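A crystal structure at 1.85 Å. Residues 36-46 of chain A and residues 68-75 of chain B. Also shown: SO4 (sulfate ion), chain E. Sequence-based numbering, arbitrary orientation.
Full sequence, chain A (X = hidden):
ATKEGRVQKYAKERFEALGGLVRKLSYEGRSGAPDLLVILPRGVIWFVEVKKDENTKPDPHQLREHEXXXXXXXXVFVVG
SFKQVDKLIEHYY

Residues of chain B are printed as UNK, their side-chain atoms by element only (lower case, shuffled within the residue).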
ATOM      1  N   LEU A  36      -0.933   3.552  -8.184  1.00 24.70           N
ATOM      2  CA  LEU A  36       0.132   4.187  -7.398  1.00 24.65           C
ATOM      3  C   LEU A  36      -0.099   4.078  -5.910  1.00 24.46           C
ATOM      4  O   LEU A  36      -1.238   4.257  -5.432  1.00 24.68           O
ATOM      5  CB  LEU A  36       0.220   5.691  -7.736  1.00 22.42           C
ATOM      6  CG  LEU A  36       0.559   6.052  -9.170  1.00 28.10           C
ATOM      7  CD1 LEU A  36       0.553   7.574  -9.328  1.00 32.02           C
ATOM      8  CD2 LEU A  36       2.007   5.548  -9.522  1.00 30.73           C
ATOM      9  N   LEU A  37       0.957   3.776  -5.153  1.00 17.52           N
ATOM     10  CA  LEU A  37       0.925   3.950  -3.672  1.00 19.83           C
ATOM     11  C   LEU A  37       1.710   5.230  -3.427  1.00 20.01           C
ATOM     12  O   LEU A  37       2.808   5.385  -3.992  1.00 21.46           O
ATOM     13  CB  LEU A  37       1.650   2.748  -3.034  1.00 21.03           C
ATOM     14  CG  LEU A  37       2.001   2.941  -1.542  1.00 21.29           C
ATOM     15  CD1 LEU A  37       0.732   3.050  -0.666  1.00 23.08           C
ATOM     16  CD2 LEU A  37       2.898   1.762  -1.133  1.00 24.62           C
ATOM     17  N   VAL A  38       1.150   6.131  -2.622  1.00 17.96           N
ATOM     18  CA  VAL A  38       1.753   7.433  -2.396  1.00 17.15           C
ATOM     19  C   VAL A  38       1.857   7.539  -0.893  1.00 21.69           C
ATOM     20  O   VAL A  38       0.845   7.476  -0.184  1.00 23.46           O
ATOM     21  CB  VAL A  38       0.872   8.588  -2.930  1.00 21.68           C
ATOM     22  CG1 VAL A  38       1.562   9.917  -2.744  1.00 27.91           C
ATOM     23  CG2 VAL A  38       0.620   8.372  -4.453  1.00 23.71           C
ATOM     24  N   ILE A  39       3.075   7.712  -0.405  1.00 20.90           N
ATOM     25  CA  ILE A  39       3.268   7.860   1.063  1.00 21.08           C
ATOM     26  C   ILE A  39       3.704   9.300   1.283  1.00 24.98           C
ATOM     27  O   ILE A  39       4.802   9.648   0.854  1.00 22.02           O
ATOM     28  CB  ILE A  39       4.402   6.949   1.604  1.00 24.62           C
ATOM     29  CG1 ILE A  39       4.306   5.483   1.128  1.00 30.49           C
ATOM     30  CG2 ILE A  39       4.477   7.070   3.180  1.00 24.61           C
ATOM     31  CD1 ILE A  39       3.289   4.726   1.763  1.00 30.73           C
ATOM     32  N   LEU A  40       2.850  10.130   1.893  1.00 22.30           N
ATOM     33  CA  LEU A  40       3.105  11.564   2.074  1.00 20.67           C
ATOM     34  C   LEU A  40       3.488  11.776   3.548  1.00 23.35           C
ATOM     35  O   LEU A  40       3.261  10.895   4.372  1.00 25.38           O
ATOM     36  CB  LEU A  40       1.853  12.365   1.705  1.00 24.23           C
ATOM     37  CG  LEU A  40       1.567  12.315   0.192  1.00 29.21           C
ATOM     38  CD1 LEU A  40       0.096  12.714  -0.045  1.00 34.91           C
ATOM     39  CD2 LEU A  40       2.466  13.353  -0.399  1.00 29.11           C
ATOM     40  N   PRO A  41       4.157  12.895   3.846  1.00 23.75           N
ATOM     41  CA  PRO A  41       4.590  13.197   5.199  1.00 26.00           C
ATOM     42  C   PRO A  41       3.441  13.106   6.220  1.00 31.28           C
ATOM     43  O   PRO A  41       2.271  13.351   5.907  1.00 27.85           O
ATOM     44  CB  PRO A  41       5.126  14.608   5.063  1.00 27.18           C
ATOM     45  CG  PRO A  41       5.753  14.634   3.657  1.00 26.77           C
ATOM     46  CD  PRO A  41       4.736  13.819   2.851  1.00 25.56           C
ATOM     47  N   ARG A  42       3.796  12.710   7.435  1.00 25.54           N
ATOM     48  CA  ARG A  42       2.891  12.601   8.573  1.00 28.09           C
ATOM     49  C   ARG A  42       1.962  11.423   8.407  1.00 29.16           C
ATOM     50  O   ARG A  42       0.860  11.411   8.951  1.00 29.07           O
ATOM     51  CB  ARG A  42       2.129  13.923   8.805  1.00 28.35           C
ATOM     52  CG  ARG A  42       3.044  15.137   9.034  1.00 33.43           C
ATOM     53  CD  ARG A  42       2.241  16.331   9.497  1.00 43.45           C
ATOM     54  NE  ARG A  42       2.134  16.324  10.957  1.00 57.38           N
ATOM     55  CZ  ARG A  42       1.846  17.391  11.705  1.00 66.76           C
ATOM     56  NH1 ARG A  42       1.656  18.580  11.137  1.00 71.09           N
ATOM     57  NH2 ARG A  42       1.802  17.278  13.032  1.00 65.17           N
ATOM     58  N   GLY A  43       2.406  10.439   7.631  1.00 25.05           N
ATOM     59  CA  GLY A  43       1.762   9.145   7.651  1.00 29.38           C
ATOM     60  C   GLY A  43       0.501   9.127   6.817  1.00 30.54           C
ATOM     61  O   GLY A  43      -0.388   8.226   6.981  1.00 24.09           O
ATOM     62  N   VAL A  44       0.417  10.088   5.902  1.00 22.41           N
ATOM     63  CA  VAL A  44      -0.748  10.108   4.982  1.00 22.99           C
ATOM     64  C   VAL A  44      -0.553   9.108   3.849  1.00 21.50           C
ATOM     65  O   VAL A  44       0.451   9.145   3.137  1.00 22.96           O
ATOM     66  CB  VAL A  44      -0.945  11.544   4.454  1.00 22.36           C
ATOM     67  CG1 VAL A  44      -2.007  11.571   3.325  1.00 27.82           C
ATOM     68  CG2 VAL A  44      -1.375  12.362   5.612  1.00 23.15           C
ATOM     69  N   ILE A  45      -1.497   8.165   3.679  1.00 18.58           N
ATOM     70  CA  ILE A  45      -1.261   7.131   2.664  1.00 16.88           C
ATOM     71  C   ILE A  45      -2.372   7.268   1.614  1.00 20.09           C
ATOM     72  O   ILE A  45      -3.541   7.216   1.998  1.00 18.82           O
ATOM     73  CB  ILE A  45      -1.421   5.743   3.282  1.00 21.54           C
ATOM     74  CG1 ILE A  45      -0.544   5.551   4.532  1.00 20.49           C
ATOM     75  CG2 ILE A  45      -1.094   4.647   2.247  1.00 21.92           C
ATOM     76  CD1 ILE A  45       0.917   5.646   4.223  1.00 25.31           C
ATOM     77  N   TRP A  46      -2.024   7.413   0.349  1.00 16.34           N
ATOM     78  CA  TRP A  46      -3.065   7.530  -0.715  1.00 18.13           C
ATOM     79  C   TRP A  46      -2.823   6.417  -1.694  1.00 22.98           C
ATOM     80  O   TRP A  46      -1.666   6.093  -2.002  1.00 22.10           O
ATOM     81  CB  TRP A  46      -2.946   8.849  -1.484  1.00 18.22           C
ATOM     82  CG  TRP A  46      -3.441  10.103  -0.742  1.00 20.30           C
ATOM     83  CD1 TRP A  46      -3.889  10.185   0.543  1.00 20.82           C
ATOM     84  CD2 TRP A  46      -3.470  11.416  -1.273  1.00 20.53           C
ATOM     85  NE1 TRP A  46      -4.272  11.506   0.846  1.00 21.03           N
ATOM     86  CE2 TRP A  46      -4.023  12.273  -0.273  1.00 23.16           C
ATOM     87  CE3 TRP A  46      -3.123  11.951  -2.544  1.00 24.86           C
ATOM     88  CZ2 TRP A  46      -4.255  13.650  -0.485  1.00 26.39           C
ATOM     89  CZ3 TRP A  46      -3.366  13.346  -2.757  1.00 27.19           C
ATOM     90  CH2 TRP A  46      -3.913  14.159  -1.732  1.00 29.21           C
TER
ATOM     91  N   UNK B  68      12.497   4.414   4.214  1.00 26.13           N
ATOM     92  CA  UNK B  68      11.871   5.447   3.367  1.00 27.12           C
ATOM     93  C   UNK B  68      10.406   5.628   3.746  1.00 26.33           C
ATOM     94  O   UNK B  68       9.863   6.774   3.744  1.00 25.79           O
ATOM     95  c   UNK B  68      13.243   4.745  -0.259  1.00 36.80           C
ATOM     96  n   UNK B  68      14.572   4.583  -0.861  1.00 44.78           N
ATOM     97  c   UNK B  68      11.931   5.062   1.866  1.00 27.01           C
ATOM     98  n   UNK B  68      14.395   2.255  -1.106  1.00 37.35           N
ATOM     99  c   UNK B  68      15.092   3.405  -1.232  1.00 47.26           C
ATOM    100  c   UNK B  68      13.335   4.963   1.289  1.00 33.77           C
ATOM    101  n   UNK B  68      16.302   3.383  -1.739  1.00 53.15           N
ATOM    102  N   UNK B  69       9.745   4.514   4.036  1.00 22.32           N
ATOM    103  CA  UNK B  69       8.346   4.551   4.460  1.00 21.27           C
ATOM    104  C   UNK B  69       8.241   5.208   5.846  1.00 21.16           C
ATOM    105  O   UNK B  69       7.379   6.090   6.069  1.00 20.41           O
ATOM    106  c   UNK B  69       5.963   1.893   3.280  1.00 23.69           C
ATOM    107  c   UNK B  69       6.141   1.459   0.915  1.00 23.24           C
ATOM    108  c   UNK B  69       5.439   1.356   2.122  1.00 25.59           C
ATOM    109  c   UNK B  69       7.185   2.577   3.261  1.00 20.17           C
ATOM    110  c   UNK B  69       7.345   2.103   0.879  1.00 23.10           C
ATOM    111  c   UNK B  69       7.894   2.665   2.063  1.00 19.99           C
ATOM    112  c   UNK B  69       7.761   3.128   4.570  1.00 20.09           C
ATOM    113  N   UNK B  70       9.051   4.759   6.780  1.00 19.98           N
ATOM    114  CA  UNK B  70       8.870   5.225   8.170  1.00 23.53           C
ATOM    115  C   UNK B  70       9.270   6.699   8.347  1.00 27.14           C
ATOM    116  O   UNK B  70       8.687   7.403   9.199  1.00 28.86           O
ATOM    117  n   UNK B  70       9.564   0.943  10.611  1.00 24.85           N
ATOM    118  n   UNK B  70      10.181  -1.241  10.404  1.00 28.48           N
ATOM    119  c   UNK B  70       9.633   4.352   9.143  1.00 24.59           C
ATOM    120  n   UNK B  70      11.752   0.448  10.016  1.00 33.30           N
ATOM    121  c   UNK B  70      10.497   0.053  10.332  1.00 32.87           C
ATOM    122  c   UNK B  70       9.135   2.917   9.279  1.00 19.15           C
ATOM    123  c   UNK B  70       9.744   2.400  10.532  1.00 22.06           C
ATOM    124  N   UNK B  71      10.261   7.168   7.573  1.00 25.02           N
ATOM    125  CA  UNK B  71      10.658   8.611   7.584  1.00 28.06           C
ATOM    126  C   UNK B  71       9.476   9.528   7.303  1.00 32.63           C
ATOM    127  O   UNK B  71       9.383  10.635   7.858  1.00 37.42           O
ATOM    128  n   UNK B  71      16.382   8.314   4.825  1.00 80.38           N
ATOM    129  c   UNK B  71      15.457   8.083   5.972  1.00 78.15           C
ATOM    130  c   UNK B  71      11.718   8.888   6.512  1.00 34.50           C
ATOM    131  c   UNK B  71      14.017   8.402   5.588  1.00 75.95           C
ATOM    132  c   UNK B  71      13.065   8.309   6.813  1.00 48.72           C
ATOM    133  N   UNK B  72       8.558   9.047   6.480  1.00 24.23           N
ATOM    134  CA  UNK B  72       7.319   9.753   6.143  1.00 22.70           C
ATOM    135  C   UNK B  72       6.179   9.441   7.042  1.00 27.84           C
ATOM    136  O   UNK B  72       5.066   9.886   6.802  1.00 29.33           O
ATOM    137  c   UNK B  72      10.176   9.930   1.237  1.00 28.94           C
ATOM    138  c   UNK B  72       6.924   9.439   4.668  1.00 23.65           C
ATOM    139  c   UNK B  72       8.032   9.534   2.305  1.00 26.49           C
ATOM    140  n   UNK B  72       8.913  10.250   1.428  1.00 25.25           N
ATOM    141  n   UNK B  72      10.913  10.605   0.382  1.00 32.19           N
ATOM    142  n   UNK B  72      10.683   8.912   1.881  1.00 26.78           N
ATOM    143  c   UNK B  72       8.041  10.097   3.719  1.00 25.79           C
ATOM    144  N   UNK B  73       6.394   8.591   8.040  1.00 23.74           N
ATOM    145  CA  UNK B  73       5.354   8.379   9.044  1.00 25.14           C
ATOM    146  C   UNK B  73       4.524   7.136   8.858  1.00 27.48           C
ATOM    147  O   UNK B  73       3.519   6.898   9.565  1.00 28.77           O
ATOM    148  N   UNK B  74       4.890   6.316   7.878  1.00 19.83           N
ATOM    149  CA  UNK B  74       4.042   5.127   7.624  1.00 18.39           C
ATOM    150  C   UNK B  74       4.323   4.005   8.638  1.00 25.17           C
ATOM    151  O   UNK B  74       5.386   4.000   9.263  1.00 23.28           O
ATOM    152  c   UNK B  74       4.281   4.604   6.151  1.00 22.77           C
ATOM    153  N   UNK B  75       3.383   3.064   8.812  1.00 21.59           N
ATOM    154  CA  UNK B  75       3.523   1.967   9.791  1.00 20.69           C
ATOM    155  C   UNK B  75       4.105   0.767   9.094  1.00 22.80           C
ATOM    156  O   UNK B  75       3.467   0.215   8.218  1.00 23.55           O
ATOM    157  o   UNK B  75       2.063   3.241  11.956  1.00 27.87           O
ATOM    158  n   UNK B  75       0.168   3.038  10.730  1.00 24.12           N
ATOM    159  c   UNK B  75       1.436   2.682  11.077  1.00 29.29           C
ATOM    160  c   UNK B  75       2.119   1.559  10.309  1.00 18.55           C
TER
HETATM  161  S   SO4 E 103      14.379   9.135   1.108  1.00 72.01           S
HETATM  162  O1  SO4 E 103      15.719   8.568   0.930  1.00 77.10           O
HETATM  163  O2  SO4 E 103      13.363   8.323   0.428  1.00 59.14           O
HETATM  164  O3  SO4 E 103      14.109   9.245   2.542  1.00 69.30           O
HETATM  165  O4  SO4 E 103      14.322  10.464   0.512  1.00 79.14           O

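Position 68 of chain B has seven side-chain atoms: three carbons, a nitrogen, then a carbon carrying two more nitrogens. The side chain does not reach chain A. That end group is a guanidinium, so the residue is Arg B68. A sulfate oxygen, O2, lies at the edge of the guanidinium, near its plane.

Position 69 has one carbon followed by a ring of six carbons with no oxygen. Ile A39 CD1 lies over one face of the ring, and Leu A37 CD2 is also close. This is Phe B69. Ile A39 CD1 is 4.0 Å from Phe B69 CE2. Leu A37 CD2 is 3.8 Å from Phe B69 CZ.

Position 70 again has three carbons, a nitrogen and a carbon with two nitrogens. Its CA-to-CB bond points away from chain A, and it makes no contact there. It is Arg B70.

Position 71 has four carbons in a row ending in a nitrogen. It too stays clear of chain A. The pattern is that of Lys B71. Its NZ makes a weak hydrogen bond to sulfate O3, at 3.4 Å.

Position 72 carries a third guanidinium chain, and its CB lies 3.7 Å from Ile A39 CG2. It is Arg B72. Its CD is 3.5 Å from Ile A39 O. Arg B72 NH1 donates to Arg B68 O at 3.0 Å and to sulfate O2 at 3.1 Å.

Position 73 has no side-chain atoms. A CB here would point toward chain A and clash with Gly A43 N, 2.6 Å from its ideal place. It is Gly B73. Its phi is positive, in a Schellman motif that ends the helix.

Position 74 has a single carbon, its CB, which packs 3.9 Å from Ile A39 CG2 and 4.0 Å from Ile A45 CD1. It is Ala B74.

Position 75 has two carbons, the second carrying one oxygen and one nitrogen. It does not contact chain A. Those four atoms fit either Asn or Asp by shape alone, but the nitrogen settles it as Asn B75.

The contact joins a helix end on chain B to a strand and turn on chain A. Gly A43 N donates a hydrogen bond to Arg B72 O, at 2.8 Å. Gly A43 and Gly B73 let the backbones come close, with their CA atoms 3.9 Å apart. Beside this polar link, Leu A37, Ile A39 and Ile A45 pack against Phe B69 and Ala B74. The aliphatic part of Arg B72 covers Ile A39, while its guanidinium holds the sulfate.

Chain B (68-75) RFRKRGAN
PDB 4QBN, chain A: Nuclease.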